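PDB 3H9X: uncharacterized protein PSPTO_3016 from Pseudomonas syringae pv. tomato, which is of unknown function but probably binds DNA, as expected of an MmcQ/YjbR family protein with a "double wing" DNA-binding motif. Local coordinates for residues Q11-T16 against L108-F113; L42-P47 against A83-K88; V59-L64 against T93-G98; P78-A83 against G98-K103. All blocks are in the same frame, centred on the assembly; numbering follows the deposited sequence.

How the contacts relate
Contact 1 (11-16 with 108-113) closes the longest loop of the four, and the other three are nested inside it. Along the sequence, contacts 2, 3 and 4 interleave. Contacts 2, 3 and 4 all reach the same antiparallel sheet, ordered 29-32, 39-47, 58-65, 91-95, 80-82. Contact 3 joins two neighbouring strands of it, and its centre lies about 8 Å from that of contact 2 and about 7 Å from that of contact 4. Contact 1 is about 18 Å from contact 2, centre to centre, on the opposite side of the chain's centre. Helix 102-115, used by contacts 1 and 4, lies against strand 58-65. Helices and sheet thus form one compact alpha-beta unit.

Contact 1: residues Q11-T16 against L108-F113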
# COMPACT_ATOMS: atom_id res chain seq x y z
N GLN A 11 2.97 -8.65 9.94
CA GLN A 11 3.30 -9.04 11.31
C GLN A 11 4.23 -10.26 11.35
O GLN A 11 5.14 -10.33 12.18
CB GLN A 11 2.00 -9.35 12.07
CG GLN A 11 2.19 -9.98 13.45
CD GLN A 11 3.00 -9.11 14.40
OE1 GLN A 11 2.65 -7.96 14.66
NE2 GLN A 11 4.09 -9.66 14.94
N LYS A 12 4.02 -11.20 10.44
CA LYS A 12 4.85 -12.40 10.40
C LYS A 12 6.16 -12.20 9.63
O LYS A 12 7.23 -12.48 10.15
CB LYS A 12 4.07 -13.56 9.80
CG LYS A 12 2.70 -13.79 10.43
CD LYS A 12 2.80 -14.16 11.91
CE LYS A 12 3.37 -15.55 12.13
NZ LYS A 12 3.38 -15.96 13.56
N LYS A 13 6.07 -11.74 8.39
CA LYS A 13 7.25 -11.55 7.56
C LYS A 13 8.14 -10.40 7.96
O LYS A 13 9.27 -10.30 7.48
CB LYS A 13 6.87 -11.36 6.09
CG LYS A 13 6.78 -12.65 5.27
CD LYS A 13 8.15 -13.20 4.87
CE LYS A 13 8.82 -12.32 3.83
NZ LYS A 13 9.03 -10.96 4.37
N TYR A 14 7.66 -9.52 8.83
CA TYR A 14 8.48 -8.38 9.23
C TYR A 14 8.37 -8.10 10.71
O TYR A 14 9.11 -7.27 11.23
CB TYR A 14 8.08 -7.13 8.43
CG TYR A 14 8.24 -7.28 6.93
CD1 TYR A 14 9.50 -7.30 6.34
CD2 TYR A 14 7.14 -7.45 6.11
CE1 TYR A 14 9.65 -7.51 4.97
CE2 TYR A 14 7.28 -7.66 4.74
CZ TYR A 14 8.53 -7.69 4.17
OH TYR A 14 8.66 -7.93 2.81
N ASP A 15 7.45 -8.77 11.38
CA ASP A 15 7.28 -8.56 12.81
C ASP A 15 7.01 -7.08 13.12
O ASP A 15 7.54 -6.53 14.08
CB ASP A 15 8.54 -9.04 13.54
CG ASP A 15 8.28 -9.39 14.98
OD1 ASP A 15 8.14 -8.46 15.81
OD2 ASP A 15 8.20 -10.60 15.29
N THR A 16 6.18 -6.46 12.30
CA THR A 16 5.82 -5.05 12.44
C THR A 16 4.39 -4.91 12.94
O THR A 16 3.49 -5.59 12.44
CB THR A 16 5.91 -4.30 11.09
OG1 THR A 16 7.23 -4.43 10.55
CG2 THR A 16 5.58 -2.83 11.27
N LEU A 108 6.34 -6.72 -3.92
CA LEU A 108 6.25 -5.25 -3.88
C LEU A 108 6.37 -4.76 -2.43
O LEU A 108 7.05 -3.76 -2.15
CB LEU A 108 4.93 -4.79 -4.51
CG LEU A 108 4.81 -4.98 -6.04
CD1 LEU A 108 3.37 -4.75 -6.50
CD2 LEU A 108 5.74 -4.04 -6.75
N ILE A 109 5.73 -5.49 -1.51
CA ILE A 109 5.81 -5.18 -0.08
C ILE A 109 7.30 -5.26 0.32
O ILE A 109 7.77 -4.47 1.13
CB ILE A 109 5.06 -6.21 0.83
CG1 ILE A 109 3.59 -6.40 0.40
CG2 ILE A 109 5.13 -5.75 2.29
CD1 ILE A 109 2.65 -5.28 0.74
N GLU A 110 8.02 -6.25 -0.23
CA GLU A 110 9.45 -6.43 0.06
C GLU A 110 10.27 -5.29 -0.51
O GLU A 110 11.12 -4.71 0.16
CB GLU A 110 9.95 -7.77 -0.51
CG GLU A 110 11.44 -8.10 -0.23
CD GLU A 110 11.80 -8.08 1.27
OE1 GLU A 110 11.13 -8.77 2.06
OE2 GLU A 110 12.77 -7.39 1.65
N ASP A 111 10.01 -4.95 -1.77
CA ASP A 111 10.71 -3.87 -2.42
C ASP A 111 10.58 -2.55 -1.64
O ASP A 111 11.57 -1.85 -1.46
CB ASP A 111 10.18 -3.71 -3.85
CG ASP A 111 10.75 -4.76 -4.79
OD1 ASP A 111 10.99 -5.91 -4.35
OD2 ASP A 111 10.94 -4.43 -5.97
N SER A 112 9.37 -2.23 -1.19
CA SER A 112 9.12 -1.01 -0.42
C SER A 112 9.85 -1.07 0.92
O SER A 112 10.33 -0.06 1.42
CB SER A 112 7.61 -0.84 -0.18
OG SER A 112 7.30 0.35 0.49
N PHE A 113 9.93 -2.28 1.48
CA PHE A 113 10.61 -2.50 2.76
C PHE A 113 12.12 -2.21 2.62
O PHE A 113 12.67 -1.45 3.40
CB PHE A 113 10.41 -3.95 3.22
CG PHE A 113 10.86 -4.21 4.63
CD1 PHE A 113 10.15 -3.70 5.71
CD2 PHE A 113 12.01 -4.94 4.88
CE1 PHE A 113 10.58 -3.92 7.02
CE2 PHE A 113 12.45 -5.16 6.18
CZ PHE A 113 11.73 -4.65 7.25
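Y14, the first residue to leave helical backbone angles after helix 3-13, has its CA 9.0 Å from that of F113 in helix 102-115, a spacing that only side chains bridge. The Y14 ring does most of this, pinning the C-terminal end of one helix of the alpha-beta fold to the side of the other. Its CG lies beside its own backbone N (chi1 -60°), and the ring slides past F113 in the opposite sense. Atom CD1 of Y14 sits 3.4 Å above the F113 ring plane, over the ring centre. The planes are nevertheless inclined by 36°, an oblique aromatic contact with centroids 4.2 Å apart. From the other rim of the tyrosine ring, CE2 meets CG2 of I109 at 3.8 Å. At its far end Y14 OH donates a hydrogen bond to E110 OE1 (2.7 Å), from above the carboxylate plane, 57° out of it. K13 bends back so that NZ hovers over one face of the Y14 ring, offset toward the rim, and makes a long salt bridge of 3.8 Å from K13 NZ to E110 OE1. That charge would be expected to stabilise the carboxylate. Around this surface contact, F113 meets the rings of H33 and Y40, I109 reaches F6 of helix 3-13 and I62 and L64 of strand 58-65, and S112 OG is hydrogen-bonded to Y40 O and K65 N.

Contact 2: residues L42-P47 against A83-K88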
# COMPACT_ATOMS: atom_id res chain seq x y z
N LEU A 42 1.31 1.87 3.47
CA LEU A 42 0.19 2.71 3.92
C LEU A 42 -1.13 2.03 3.57
O LEU A 42 -1.53 1.98 2.40
CB LEU A 42 0.24 4.08 3.24
CG LEU A 42 -0.21 5.35 3.98
CD1 LEU A 42 -0.54 6.39 2.93
CD2 LEU A 42 -1.41 5.11 4.88
N LEU A 43 -1.82 1.52 4.58
CA LEU A 43 -3.09 0.85 4.40
C LEU A 43 -4.19 1.87 4.59
O LEU A 43 -4.18 2.59 5.58
CB LEU A 43 -3.23 -0.26 5.44
CG LEU A 43 -4.54 -1.02 5.48
CD1 LEU A 43 -4.68 -1.81 4.22
CD2 LEU A 43 -4.58 -1.91 6.69
N MSE A 44 -5.12 1.94 3.65
CA MSE A 44 -6.24 2.88 3.74
C MSE A 44 -7.52 2.35 3.15
O MSE A 44 -7.50 1.54 2.23
CB MSE A 44 -5.92 4.17 2.99
CG MSE A 44 -4.76 4.97 3.51
SE MSE A 44 -4.43 6.51 2.35
CE MSE A 44 -3.34 5.65 1.01
N ASP A 45 -8.62 2.84 3.67
CA ASP A 45 -9.95 2.50 3.20
C ASP A 45 -10.45 3.79 2.57
O ASP A 45 -10.74 4.75 3.29
CB ASP A 45 -10.84 2.13 4.38
CG ASP A 45 -12.28 1.95 3.98
OD1 ASP A 45 -12.56 1.03 3.18
OD2 ASP A 45 -13.14 2.73 4.48
N ILE A 46 -10.56 3.84 1.25
CA ILE A 46 -10.99 5.07 0.58
C ILE A 46 -12.12 4.92 -0.43
O ILE A 46 -12.46 3.81 -0.85
CB ILE A 46 -9.81 5.73 -0.19
CG1 ILE A 46 -9.30 4.77 -1.27
CG2 ILE A 46 -8.69 6.07 0.78
CD1 ILE A 46 -8.34 5.40 -2.26
N PRO A 47 -12.74 6.05 -0.82
CA PRO A 47 -13.84 6.03 -1.79
C PRO A 47 -13.26 5.63 -3.16
O PRO A 47 -12.30 6.23 -3.63
CB PRO A 47 -14.33 7.48 -1.78
CG PRO A 47 -14.03 7.92 -0.39
CD PRO A 47 -12.65 7.38 -0.18
N ALA A 83 -0.07 6.86 -6.92
CA ALA A 83 -0.04 7.04 -5.48
C ALA A 83 -1.10 8.01 -4.97
O ALA A 83 -1.24 9.12 -5.46
CB ALA A 83 1.33 7.51 -5.04
N TYR A 84 -1.85 7.57 -3.96
CA TYR A 84 -2.89 8.38 -3.36
C TYR A 84 -2.39 8.87 -2.00
O TYR A 84 -2.02 8.06 -1.15
CB TYR A 84 -4.15 7.55 -3.17
CG TYR A 84 -5.27 8.33 -2.52
CD1 TYR A 84 -5.95 9.33 -3.22
CD2 TYR A 84 -5.63 8.09 -1.19
CE1 TYR A 84 -6.96 10.07 -2.61
CE2 TYR A 84 -6.63 8.82 -0.57
CZ TYR A 84 -7.29 9.81 -1.29
OH TYR A 84 -8.26 10.57 -0.68
N HIS A 85 -2.41 10.18 -1.80
CA HIS A 85 -1.96 10.82 -0.56
C HIS A 85 -0.46 10.68 -0.33
O HIS A 85 0.04 10.96 0.76
CB HIS A 85 -2.70 10.28 0.68
CG HIS A 85 -3.98 11.00 1.01
ND1 HIS A 85 -4.56 10.92 2.25
CD2 HIS A 85 -4.81 11.75 0.24
CE1 HIS A 85 -5.71 11.58 2.24
NE2 HIS A 85 -5.88 12.09 1.03
N MSE A 86 0.26 10.24 -1.35
CA MSE A 86 1.70 10.09 -1.25
C MSE A 86 2.30 10.64 -2.52
O MSE A 86 1.56 10.93 -3.47
CB MSE A 86 2.09 8.63 -1.07
CG MSE A 86 1.60 8.01 0.23
SE MSE A 86 2.47 8.75 1.80
CE MSE A 86 3.84 7.39 2.04
N ASN A 87 3.62 10.78 -2.55
CA ASN A 87 4.33 11.30 -3.71
C ASN A 87 4.20 10.37 -4.90
O ASN A 87 4.62 9.21 -4.84
CB ASN A 87 5.79 11.52 -3.36
CG ASN A 87 6.55 12.18 -4.47
OD1 ASN A 87 6.83 11.58 -5.50
ND2 ASN A 87 6.89 13.44 -4.26
N LYS A 88 3.65 10.87 -6.00
CA LYS A 88 3.44 10.02 -7.16
C LYS A 88 4.68 9.49 -7.90
O LYS A 88 4.60 8.46 -8.58
CB LYS A 88 2.49 10.73 -8.14
CG LYS A 88 1.23 11.29 -7.48
CD LYS A 88 0.04 11.11 -8.43
CE LYS A 88 -1.11 12.14 -8.21
NZ LYS A 88 -0.80 13.57 -8.68
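I46 and M44 of strand 39-47 meet the Y84 ring in two different ways, one over a face and one at the edge. The methyl CD1 of I46 stands over the ring in a CH-pi contact, 4.2 Å from the Y84 centroid and 20° off the ring normal. The second branch, CG2 of I46, reaches CE2 of Y84 at 3.7 Å. A chi1 of 62° puts CG1 of I46 between the backbone N and the carbonyl carbon and leaves CG2 anti to that carbon; the extended chi2 then carries CD1 over the ring. The opposite face of the Y84 ring is met by CD2 of H85, so the phenol ring lies between an aliphatic methyl and an imidazole. The selenium of M44, a selenomethionine, approaches in a Met-aromatic contact, 5.3 Å from the Y84 centroid and 81° off the normal. That angle puts SE at the ring edge, while toward H85 it stands obliquely.

L42, M44 and I46 all point from one face of the antiparallel sheet, whereas L43, on the other face, touches R3 and I7 of helix 3-13. The loop between strands 80-82 and 91-95 folds over the L42, M44 and I46 face, and a hydrogen bond from Y84 N to T93 OG1 ties it to strand 91-95.

Toward the start of the segment, L42 and M86 cross at a slant, with CD1 of L42 3.8 Å from CG of M86. The bend at chi2 of M86 turns its selenium to 4.0 Å from L42 CD1. The methyl CE of M44 lies 3.5 Å from the carbonyl O of Y84, beside the ring edge.

Contact 3: residues V59-L64 against T93-G98; sequences VDVIDL and TVLLNG
I62 and V94 lie side by side and point the same way, I62 CG1 4.0 Å from V94 CB, on the face of the antiparallel sheet that helix 102-115 covers through I109. The I62 and L96 side chains cross at about a right angle, CG2 of I62 4.0 Å from CD1 of L96. On the other face V61 is paired with L95, and CD2 of that leucine touches CG1 of V61 and CB of V59, while CG2 of T93 packs against V61 CB at 3.6 Å.

The strand directions differ by 147°, and the backbones are joined in antiparallel fashion. I62 and V94 are the hydrogen-bonded pair, each N donating to the other's O: V94 N to I62 O is 2.8 Å, and I62 N to V94 O is 2.9 Å. L96 N to D60 O adds a more bent bond, with an N-H...O angle of 144°. The carboxylate of D60 turns away from both segments to R3 of helix 3-13.

At the other end of the pairing, T93 OG1 accepts a hydrogen bond from Y84 N, in the loop after strand 80-82, and donates its own to D63 OD1 at 2.7 Å, from above the carboxylate plane and 39° out of it.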
# COMPACT_ATOMS: atom_id res chain seq x y z
N VAL A 59 -13.05 1.23 -1.20
CA VAL A 59 -12.02 0.23 -1.55
C VAL A 59 -10.87 0.24 -0.50
O VAL A 59 -10.62 1.25 0.15
CB VAL A 59 -11.38 0.49 -2.95
CG1 VAL A 59 -12.40 0.21 -4.05
CG2 VAL A 59 -10.87 1.91 -3.05
N ASP A 60 -10.19 -0.89 -0.33
CA ASP A 60 -9.06 -0.94 0.59
C ASP A 60 -7.82 -1.03 -0.27
O ASP A 60 -7.69 -1.93 -1.09
CB ASP A 60 -9.15 -2.15 1.52
CG ASP A 60 -9.84 -1.83 2.84
OD1 ASP A 60 -10.55 -0.80 2.89
OD2 ASP A 60 -9.66 -2.61 3.80
N VAL A 61 -6.90 -0.09 -0.07
CA VAL A 61 -5.67 -0.02 -0.85
C VAL A 61 -4.43 0.10 0.05
O VAL A 61 -4.53 0.50 1.20
CB VAL A 61 -5.72 1.19 -1.86
CG1 VAL A 61 -7.04 1.17 -2.61
CG2 VAL A 61 -5.59 2.54 -1.11
N ILE A 62 -3.27 -0.28 -0.48
CA ILE A 62 -2.03 -0.13 0.26
C ILE A 62 -1.07 0.64 -0.63
O ILE A 62 -1.02 0.42 -1.84
CB ILE A 62 -1.35 -1.45 0.63
CG1 ILE A 62 -1.22 -2.32 -0.61
CG2 ILE A 62 -2.09 -2.11 1.77
CD1 ILE A 62 -0.32 -3.50 -0.43
N ASP A 63 -0.32 1.55 -0.01
CA ASP A 63 0.66 2.34 -0.73
C ASP A 63 2.01 1.77 -0.41
O ASP A 63 2.34 1.52 0.75
CB ASP A 63 0.55 3.80 -0.32
CG ASP A 63 -0.47 4.55 -1.15
OD1 ASP A 63 -1.48 3.93 -1.57
OD2 ASP A 63 -0.27 5.75 -1.38
N LEU A 64 2.79 1.57 -1.47
CA LEU A 64 4.12 0.99 -1.39
C LEU A 64 5.13 1.87 -2.12
O LEU A 64 4.78 2.54 -3.08
CB LEU A 64 4.10 -0.41 -2.01
CG LEU A 64 3.83 -1.63 -1.11
CD1 LEU A 64 2.78 -1.33 -0.06
CD2 LEU A 64 3.41 -2.81 -1.97
N THR A 93 -0.07 2.86 -5.53
CA THR A 93 -1.24 2.47 -4.74
C THR A 93 -1.76 1.16 -5.30
O THR A 93 -2.19 1.11 -6.45
CB THR A 93 -2.37 3.54 -4.82
OG1 THR A 93 -1.97 4.73 -4.13
CG2 THR A 93 -3.66 3.01 -4.19
N VAL A 94 -1.72 0.10 -4.50
CA VAL A 94 -2.20 -1.20 -4.96
C VAL A 94 -3.58 -1.47 -4.37
O VAL A 94 -3.80 -1.34 -3.17
CB VAL A 94 -1.24 -2.37 -4.59
CG1 VAL A 94 -1.76 -3.68 -5.15
CG2 VAL A 94 0.15 -2.10 -5.15
N LEU A 95 -4.50 -1.84 -5.24
CA LEU A 95 -5.86 -2.11 -4.82
C LEU A 95 -6.00 -3.52 -4.23
O LEU A 95 -5.72 -4.51 -4.92
CB LEU A 95 -6.78 -1.89 -6.01
CG LEU A 95 -8.28 -2.04 -5.83
CD1 LEU A 95 -8.67 -3.49 -6.03
CD2 LEU A 95 -8.70 -1.51 -4.46
N LEU A 96 -6.41 -3.60 -2.96
CA LEU A 96 -6.62 -4.88 -2.27
C LEU A 96 -7.97 -5.44 -2.66
O LEU A 96 -8.90 -4.68 -2.95
CB LEU A 96 -6.58 -4.72 -0.74
CG LEU A 96 -5.26 -4.33 -0.08
CD1 LEU A 96 -5.40 -4.40 1.44
CD2 LEU A 96 -4.18 -5.27 -0.55
N ASN A 97 -8.09 -6.76 -2.63
CA ASN A 97 -9.31 -7.46 -3.03
C ASN A 97 -9.42 -7.13 -4.51
O ASN A 97 -10.52 -6.98 -5.06
CB ASN A 97 -10.56 -6.94 -2.28
CG ASN A 97 -10.44 -7.07 -0.77
OD1 ASN A 97 -9.93 -6.18 -0.09
ND2 ASN A 97 -10.92 -8.19 -0.24
N GLY A 98 -8.25 -7.01 -5.15
CA GLY A 98 -8.17 -6.68 -6.56
C GLY A 98 -7.48 -7.72 -7.43
O GLY A 98 -7.12 -8.79 -6.95

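Contact 4: residues P78-A83 against G98-K103; sequences PGIYPA and GPLGAK
P99 lays the CG corner of its ring over the backbone of G79, with CG 3.6 Å from G79 CA. The same CG is 3.6 Å from the carbonyl O of P78, so the ring overlaps the P78-G79 peptide rather than a side chain. G79 has a phi of 101° with psi near zero, where a CB would be jammed against the carbonyl O of P78; these angles by themselves call for glycine. A CB on G79 would also point at P99 and come within 2.9 Å of its CG, too close. The 5.4 Å spacing of the G79 and P99 CA atoms is consistent with this bare CA. Between the two prolines the contact is looser, CB of P78 lying 4.3 Å from CG of P99.

G79 leads into strand 80-82, an outermost strand of the antiparallel sheet within this chain, held to strand 91-95 by backbone bonds of G79 with L95 and of Y81 with T93. The 98-103 segment follows strand 91-95 after a short turn and runs into helix 102-115, with G101 at the N-cap position.

Inward from the prolines, I80 and L100 meet obliquely, I80 CD1 4.0 Å from L100 CD2. With CG1 of I80 anti to its own carbonyl carbon (chi1 -62°), chi2 of 169° carries CD1 toward the leucine. The methyl CD2 of L100 reaches the carbonyl O of P78 as well, at 3.9 Å.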
# COMPACT_ATOMS: atom_id res chain seq x y z
N PRO A 78 -2.96 -3.97 -14.15
CA PRO A 78 -4.32 -3.84 -13.64
C PRO A 78 -4.28 -4.02 -12.14
O PRO A 78 -3.64 -4.95 -11.63
CB PRO A 78 -5.06 -4.97 -14.36
CG PRO A 78 -3.99 -6.00 -14.55
CD PRO A 78 -2.82 -5.17 -14.99
N GLY A 79 -4.93 -3.11 -11.43
CA GLY A 79 -4.95 -3.18 -9.97
C GLY A 79 -3.99 -2.22 -9.29
O GLY A 79 -4.05 -2.04 -8.07
N ILE A 80 -3.10 -1.63 -10.08
CA ILE A 80 -2.11 -0.68 -9.59
C ILE A 80 -2.49 0.68 -10.15
O ILE A 80 -2.69 0.83 -11.35
CB ILE A 80 -0.69 -1.07 -10.05
CG1 ILE A 80 -0.34 -2.44 -9.48
CG2 ILE A 80 0.31 -0.03 -9.59
CD1 ILE A 80 0.90 -3.07 -10.06
N TYR A 81 -2.60 1.66 -9.26
CA TYR A 81 -2.98 3.02 -9.63
C TYR A 81 -1.92 4.00 -9.12
O TYR A 81 -0.99 3.61 -8.44
CB TYR A 81 -4.35 3.37 -9.02
CG TYR A 81 -5.46 2.41 -9.38
CD1 TYR A 81 -5.48 1.12 -8.86
CD2 TYR A 81 -6.46 2.78 -10.28
CE1 TYR A 81 -6.47 0.21 -9.25
CE2 TYR A 81 -7.46 1.88 -10.67
CZ TYR A 81 -7.45 0.59 -10.15
OH TYR A 81 -8.40 -0.33 -10.57
N PRO A 82 -2.05 5.29 -9.48
CA PRO A 82 -1.12 6.34 -9.06
C PRO A 82 -1.20 6.54 -7.55
O PRO A 82 -2.26 6.41 -6.95
CB PRO A 82 -1.63 7.56 -9.82
CG PRO A 82 -2.18 6.96 -11.07
CD PRO A 82 -2.94 5.79 -10.54
N ALA A 83 -0.07 6.86 -6.92
CA ALA A 83 -0.04 7.04 -5.48
C ALA A 83 -1.10 8.01 -4.97
O ALA A 83 -1.24 9.12 -5.46
CB ALA A 83 1.33 7.51 -5.04
N GLY A 98 -8.25 -7.01 -5.15
CA GLY A 98 -8.17 -6.68 -6.56
C GLY A 98 -7.48 -7.72 -7.43
O GLY A 98 -7.12 -8.79 -6.95
N PRO A 99 -7.28 -7.42 -8.72
CA PRO A 99 -6.63 -8.31 -9.69
C PRO A 99 -5.15 -8.62 -9.49
O PRO A 99 -4.61 -9.52 -10.13
CB PRO A 99 -6.87 -7.60 -11.02
CG PRO A 99 -6.83 -6.15 -10.62
CD PRO A 99 -7.72 -6.18 -9.39
N LEU A 100 -4.50 -7.87 -8.62
CA LEU A 100 -3.07 -8.08 -8.40
C LEU A 100 -2.87 -9.31 -7.51
O LEU A 100 -3.55 -9.49 -6.49
CB LEU A 100 -2.46 -6.82 -7.77
CG LEU A 100 -1.03 -6.40 -8.15
CD1 LEU A 100 -0.03 -7.13 -7.28
CD2 LEU A 100 -0.77 -6.68 -9.63
N GLY A 101 -1.94 -10.18 -7.92
CA GLY A 101 -1.69 -11.39 -7.17
C GLY A 101 -0.95 -11.21 -5.86
O GLY A 101 -0.03 -10.37 -5.76
N ALA A 102 -1.36 -11.98 -4.85
CA ALA A 102 -0.71 -11.93 -3.53
C ALA A 102 0.80 -12.11 -3.70
O ALA A 102 1.58 -11.45 -3.01
CB ALA A 102 -1.28 -13.02 -2.62
N LYS A 103 1.23 -13.00 -4.60
CA LYS A 103 2.68 -13.19 -4.78
C LYS A 103 3.32 -11.90 -5.25
O LYS A 103 4.30 -11.44 -4.65
CB LYS A 103 2.98 -14.31 -5.79
CG LYS A 103 4.46 -14.76 -5.77
CD LYS A 103 4.79 -15.73 -6.93
CE LYS A 103 4.83 -14.97 -8.27
NZ LYS A 103 4.86 -15.83 -9.52